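Local coordinates for chemotaxis signal transduction protein (Thermoanaerobacter tengcongensis, PDB 2QDL) that probably acts as a CheW-type scaffold of bacterial chemotaxis, coupling chemoreceptors to the histidine kinase CheA, at residues V31-I43 against G52-I64. Numbering follows the deposited sequence.
Sequences VHEVVKDVSITKI and GIINLRGKIIPVI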
loop_
_atom_site.group_PDB
_atom_site.type_symbol
_atom_site.label_atom_id
_atom_site.label_comp_id
_atom_site.label_asym_id
_atom_site.label_seq_id
_atom_site.Cartn_x
_atom_site.Cartn_y
_atom_site.Cartn_z
ATOM N N VAL A 31 -5.163 -5.886 3.279
ATOM C CA VAL A 31 -5.587 -5.945 1.875
ATOM C C VAL A 31 -7.043 -6.469 1.761
ATOM O O VAL A 31 -7.289 -7.680 1.806
ATOM C CB VAL A 31 -4.598 -6.828 1.025
ATOM C CG1 VAL A 31 -5.108 -7.008 -0.436
ATOM C CG2 VAL A 31 -3.171 -6.231 1.037
ATOM N N HIS A 32 -8.006 -5.563 1.609
ATOM C CA HIS A 32 -9.433 -5.921 1.545
ATOM C C HIS A 32 -9.793 -6.541 0.189
ATOM O O HIS A 32 -10.575 -7.483 0.094
ATOM C CB HIS A 32 -10.323 -4.707 1.848
ATOM C CG HIS A 32 -10.297 -4.274 3.292
ATOM N ND1 HIS A 32 -9.130 -3.955 3.964
ATOM C CD2 HIS A 32 -11.302 -4.091 4.186
ATOM C CE1 HIS A 32 -9.419 -3.614 5.209
ATOM N NE2 HIS A 32 -10.726 -3.697 5.368
ATOM N N GLU A 33 -9.223 -5.988 -0.860
ATOM C CA GLU A 33 -9.382 -6.521 -2.186
ATOM C C GLU A 33 -8.372 -5.869 -3.122
ATOM O O GLU A 33 -7.655 -4.939 -2.742
ATOM C CB GLU A 33 -10.850 -6.416 -2.701
ATOM C CG GLU A 33 -11.379 -5.083 -3.059
ATOM C CD GLU A 33 -12.899 -5.074 -3.289
ATOM O OE1 GLU A 33 -13.621 -4.742 -2.336
ATOM O OE2 GLU A 33 -13.364 -5.378 -4.410
ATOM N N VAL A 34 -8.298 -6.411 -4.327
ATOM C CA VAL A 34 -7.408 -5.926 -5.335
ATOM C C VAL A 34 -8.231 -5.798 -6.614
ATOM O O VAL A 34 -8.763 -6.801 -7.121
ATOM C CB VAL A 34 -6.254 -6.914 -5.600
ATOM C CG1 VAL A 34 -5.305 -6.323 -6.617
ATOM C CG2 VAL A 34 -5.501 -7.268 -4.301
ATOM N N VAL A 35 -8.335 -4.579 -7.125
ATOM C CA VAL A 35 -9.074 -4.323 -8.374
ATOM C C VAL A 35 -8.101 -3.913 -9.477
ATOM O O VAL A 35 -6.992 -3.507 -9.193
ATOM C CB VAL A 35 -10.219 -3.250 -8.183
ATOM C CG1 VAL A 35 -11.214 -3.679 -7.073
ATOM C CG2 VAL A 35 -9.674 -1.924 -7.846
ATOM N N LYS A 36 -8.502 -4.013 -10.734
ATOM C CA LYS A 36 -7.660 -3.460 -11.817
ATOM C C LYS A 36 -7.444 -1.913 -11.830
ATOM O O LYS A 36 -8.349 -1.133 -11.449
ATOM C CB LYS A 36 -8.139 -3.955 -13.164
ATOM C CG LYS A 36 -7.939 -5.457 -13.269
ATOM C CD LYS A 36 -8.430 -5.966 -14.604
ATOM C CE LYS A 36 -8.295 -7.458 -14.736
ATOM N NZ LYS A 36 -9.373 -7.899 -15.674
ATOM N N ASP A 37 -6.238 -1.499 -12.268
ATOM C CA ASP A 37 -5.841 -0.088 -12.372
ATOM C C ASP A 37 -6.480 0.529 -13.619
ATOM O O ASP A 37 -5.790 0.831 -14.596
ATOM C CB ASP A 37 -4.307 0.047 -12.426
ATOM C CG ASP A 37 -3.821 1.507 -12.576
ATOM O OD1 ASP A 37 -4.657 2.418 -12.651
ATOM O OD2 ASP A 37 -2.589 1.752 -12.608
ATOM N N VAL A 38 -7.799 0.705 -13.577
ATOM C CA VAL A 38 -8.555 1.290 -14.687
ATOM C C VAL A 38 -9.735 2.164 -14.204
ATOM O O VAL A 38 -10.291 1.972 -13.094
ATOM C CB VAL A 38 -9.032 0.213 -15.737
ATOM C CG1 VAL A 38 -9.988 0.823 -16.747
ATOM C CG2 VAL A 38 -7.849 -0.367 -16.485
ATOM N N SER A 39 -10.093 3.125 -15.064
ATOM C CA SER A 39 -11.188 4.073 -14.806
ATOM C C SER A 39 -11.032 4.813 -13.480
ATOM O O SER A 39 -11.941 4.858 -12.647
ATOM C CB SER A 39 -12.551 3.389 -14.951
ATOM O OG SER A 39 -12.997 3.474 -16.307
ATOM N N ILE A 40 -9.847 5.378 -13.293
ATOM C CA ILE A 40 -9.636 6.362 -12.244
ATOM C C ILE A 40 -10.086 7.698 -12.835
ATOM O O ILE A 40 -9.660 8.077 -13.924
ATOM C CB ILE A 40 -8.169 6.399 -11.719
ATOM C CG1 ILE A 40 -7.764 5.009 -11.205
ATOM C CG2 ILE A 40 -8.025 7.411 -10.583
ATOM C CD1 ILE A 40 -6.338 4.912 -10.847
ATOM N N THR A 41 -11.010 8.355 -12.145
ATOM C CA THR A 41 -11.480 9.646 -12.584
ATOM C C THR A 41 -10.722 10.689 -11.798
ATOM O O THR A 41 -10.799 10.743 -10.564
ATOM C CB THR A 41 -13.012 9.811 -12.403
ATOM O OG1 THR A 41 -13.683 8.698 -13.007
ATOM C CG2 THR A 41 -13.497 11.110 -13.060
ATOM N N LYS A 42 -9.980 11.511 -12.527
ATOM C CA LYS A 42 -9.198 12.562 -11.917
ATOM C C LYS A 42 -10.125 13.618 -11.331
ATOM O O LYS A 42 -11.115 14.004 -11.954
ATOM C CB LYS A 42 -8.228 13.179 -12.927
ATOM C CG LYS A 42 -7.221 12.164 -13.505
ATOM C CD LYS A 42 -6.293 12.834 -14.521
ATOM C CE LYS A 42 -5.174 11.900 -14.963
ATOM N NZ LYS A 42 -4.187 12.642 -15.814
ATOM N N ILE A 43 -9.793 14.065 -10.131
ATOM C CA ILE A 43 -10.579 15.070 -9.428
ATOM C C ILE A 43 -9.813 16.401 -9.385
ATOM O O ILE A 43 -8.684 16.433 -8.878
ATOM C CB ILE A 43 -10.895 14.617 -7.996
ATOM C CG1 ILE A 43 -11.576 13.238 -7.992
ATOM C CG2 ILE A 43 -11.704 15.699 -7.240
ATOM C CD1 ILE A 43 -12.898 13.122 -8.762
ATOM N N GLY A 52 -7.069 10.205 -8.223
ATOM C CA GLY A 52 -8.476 10.405 -8.463
ATOM C C GLY A 52 -9.354 9.473 -7.691
ATOM O O GLY A 52 -9.016 9.042 -6.596
ATOM N N ILE A 53 -10.494 9.153 -8.269
ATOM C CA ILE A 53 -11.410 8.290 -7.601
ATOM C C ILE A 53 -11.888 7.166 -8.492
ATOM O O ILE A 53 -11.878 7.276 -9.713
ATOM C CB ILE A 53 -12.606 9.091 -6.961
ATOM C CG1 ILE A 53 -12.117 9.936 -5.788
ATOM C CG2 ILE A 53 -13.628 8.149 -6.388
ATOM C CD1 ILE A 53 -13.131 10.948 -5.321
ATOM N N ILE A 54 -12.278 6.071 -7.855
ATOM C CA ILE A 54 -12.979 4.982 -8.530
ATOM C C ILE A 54 -14.375 4.791 -7.906
ATOM O O ILE A 54 -14.622 5.097 -6.733
ATOM C CB ILE A 54 -12.176 3.640 -8.523
ATOM C CG1 ILE A 54 -11.821 3.209 -7.085
ATOM C CG2 ILE A 54 -10.935 3.750 -9.433
ATOM C CD1 ILE A 54 -11.437 1.743 -6.970
ATOM N N ASN A 55 -15.290 4.310 -8.727
ATOM C CA ASN A 55 -16.614 3.967 -8.279
ATOM C C ASN A 55 -16.649 2.465 -8.137
ATOM O O ASN A 55 -16.708 1.744 -9.143
ATOM C CB ASN A 55 -17.663 4.424 -9.297
ATOM C CG ASN A 55 -19.040 3.895 -8.974
ATOM O OD1 ASN A 55 -19.256 3.361 -7.914
ATOM N ND2 ASN A 55 -19.969 4.049 -9.891
ATOM N N LEU A 56 -16.568 1.987 -6.906
ATOM C CA LEU A 56 -16.513 0.543 -6.691
ATOM C C LEU A 56 -17.803 0.092 -6.039
ATOM O O LEU A 56 -18.032 0.400 -4.889
ATOM C CB LEU A 56 -15.293 0.153 -5.846
ATOM C CG LEU A 56 -15.140 -1.344 -5.579
ATOM C CD1 LEU A 56 -14.984 -2.113 -6.890
ATOM C CD2 LEU A 56 -13.975 -1.635 -4.641
ATOM N N ARG A 57 -18.657 -0.587 -6.808
ATOM C CA ARG A 57 -19.983 -1.042 -6.345
ATOM C C ARG A 57 -20.829 0.071 -5.706
ATOM O O ARG A 57 -21.505 -0.162 -4.703
ATOM C CB ARG A 57 -19.844 -2.231 -5.370
ATOM C CG ARG A 57 -19.261 -3.477 -6.003
ATOM C CD ARG A 57 -19.297 -4.698 -5.032
ATOM N NE ARG A 57 -18.241 -4.576 -4.050
ATOM C CZ ARG A 57 -16.974 -4.975 -4.216
ATOM N NH1 ARG A 57 -16.575 -5.574 -5.323
ATOM N NH2 ARG A 57 -16.102 -4.763 -3.253
ATOM N N GLY A 58 -20.770 1.279 -6.266
ATOM C CA GLY A 58 -21.587 2.401 -5.785
ATOM C C GLY A 58 -20.908 3.260 -4.739
ATOM O O GLY A 58 -21.495 4.231 -4.263
ATOM N N LYS A 59 -19.680 2.900 -4.349
ATOM C CA LYS A 59 -18.931 3.718 -3.384
ATOM C C LYS A 59 -17.762 4.472 -4.010
ATOM O O LYS A 59 -17.023 3.936 -4.852
ATOM C CB LYS A 59 -18.404 2.920 -2.179
ATOM C CG LYS A 59 -19.283 1.747 -1.664
ATOM C CD LYS A 59 -20.782 2.061 -1.411
ATOM C CE LYS A 59 -21.027 3.245 -0.495
ATOM N NZ LYS A 59 -22.498 3.557 -0.442
ATOM N N ILE A 60 -17.603 5.709 -3.553
ATOM C CA ILE A 60 -16.516 6.587 -3.950
ATOM C C ILE A 60 -15.252 6.180 -3.188
ATOM O O ILE A 60 -15.227 6.223 -1.962
ATOM C CB ILE A 60 -16.841 8.089 -3.635
ATOM C CG1 ILE A 60 -17.877 8.656 -4.601
ATOM C CG2 ILE A 60 -15.569 8.949 -3.669
ATOM C CD1 ILE A 60 -17.522 8.420 -6.090
ATOM N N ILE A 61 -14.204 5.807 -3.924
ATOM C CA ILE A 61 -12.942 5.413 -3.294
ATOM C C ILE A 61 -11.788 6.252 -3.839
ATOM O O ILE A 61 -11.448 6.146 -5.028
ATOM C CB ILE A 61 -12.639 3.872 -3.444
ATOM C CG1 ILE A 61 -13.760 3.045 -2.774
ATOM C CG2 ILE A 61 -11.234 3.542 -2.867
ATOM C CD1 ILE A 61 -13.486 1.557 -2.685
ATOM N N PRO A 62 -11.170 7.075 -2.963
ATOM C CA PRO A 62 -10.009 7.839 -3.397
ATOM C C PRO A 62 -8.769 6.949 -3.607
ATOM O O PRO A 62 -8.473 6.094 -2.784
ATOM C CB PRO A 62 -9.803 8.849 -2.255
ATOM C CG PRO A 62 -10.320 8.165 -1.069
ATOM C CD PRO A 62 -11.508 7.350 -1.546
ATOM N N VAL A 63 -8.067 7.184 -4.709
ATOM C CA VAL A 63 -6.923 6.391 -5.115
ATOM C C VAL A 63 -5.650 7.231 -5.105
ATOM O O VAL A 63 -5.588 8.287 -5.681
ATOM C CB VAL A 63 -7.106 5.768 -6.510
ATOM C CG1 VAL A 63 -5.949 4.805 -6.800
ATOM C CG2 VAL A 63 -8.441 5.048 -6.595
ATOM N N ILE A 64 -4.641 6.733 -4.400
ATOM C CA ILE A 64 -3.345 7.393 -4.324
ATOM C C ILE A 64 -2.355 6.668 -5.237
ATOM O O ILE A 64 -2.338 5.423 -5.329
ATOM C CB ILE A 64 -2.835 7.444 -2.840
ATOM C CG1 ILE A 64 -1.440 8.038 -2.731
ATOM C CG2 ILE A 64 -2.744 6.072 -2.249
ATOM C CD1 ILE A 64 -1.155 8.575 -1.333
HETATM O O HOH W 1 -14.669 4.214 -11.515
#
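Glu33 and Arg57 meet from opposite directions, carboxylate edge to guanidinium edge, with their planes nearly coplanar. Arg57 NH2 bonds both carboxylate oxygens, Glu33 OE1 at 2.6 Å though bent (132°), and Glu33 OE2 at 3.0 Å and straighter (155°); both oxygens use their syn lone pairs, and the bond from Arg57 NH1 to Glu33 OE2 is weak. This salt bridge illustrates how a tight hairpin can be tied to a strand it does not pair with: Arg57 sits in the type I' turn from Leu56 to Lys59, and its chain bends at chi3 (-77°) to bring the guanidinium round to the carboxylate. With an alanine here instead of Glu33 both carboxylate oxygens are gone, and the Arg57 guanidinium is likely to lose its mate and be free to turn. Beside the ion pair the contact turns apolar. Val35 CG1 meets Leu56 CD1 tip to tip at 4.1 Å, while Val35 CG2 slants against Ile54 CD1. Further along, Ile40 splits its branches: CG1 packs on Ile54 CG2 at 3.8 Å, CG2 rests over Gly52 CA, and CD1 reaches Val63 CG1, the two side chains crossing at about a right angle. Thr41 and Ile53 form a single antiparallel hydrogen-bonded bridge, Thr41 N to Ile53 O and Ile53 N to Thr41 O, each 2.8 Å, and a water links Ser39 O to Asn55 N. Outside the bridge, Ile43 CG1 touches Ile53 CD1. In the CheW-like beta-barrel, strand 33-36 pairs with strand 82-88, and strand 50-56 pairs antiparallel with strand 59-65, which runs parallel to strand 91-106, whose Ile96 touches both Ile40 and Val63; the contact joins strand 33-36 and the loop after it to that hairpin.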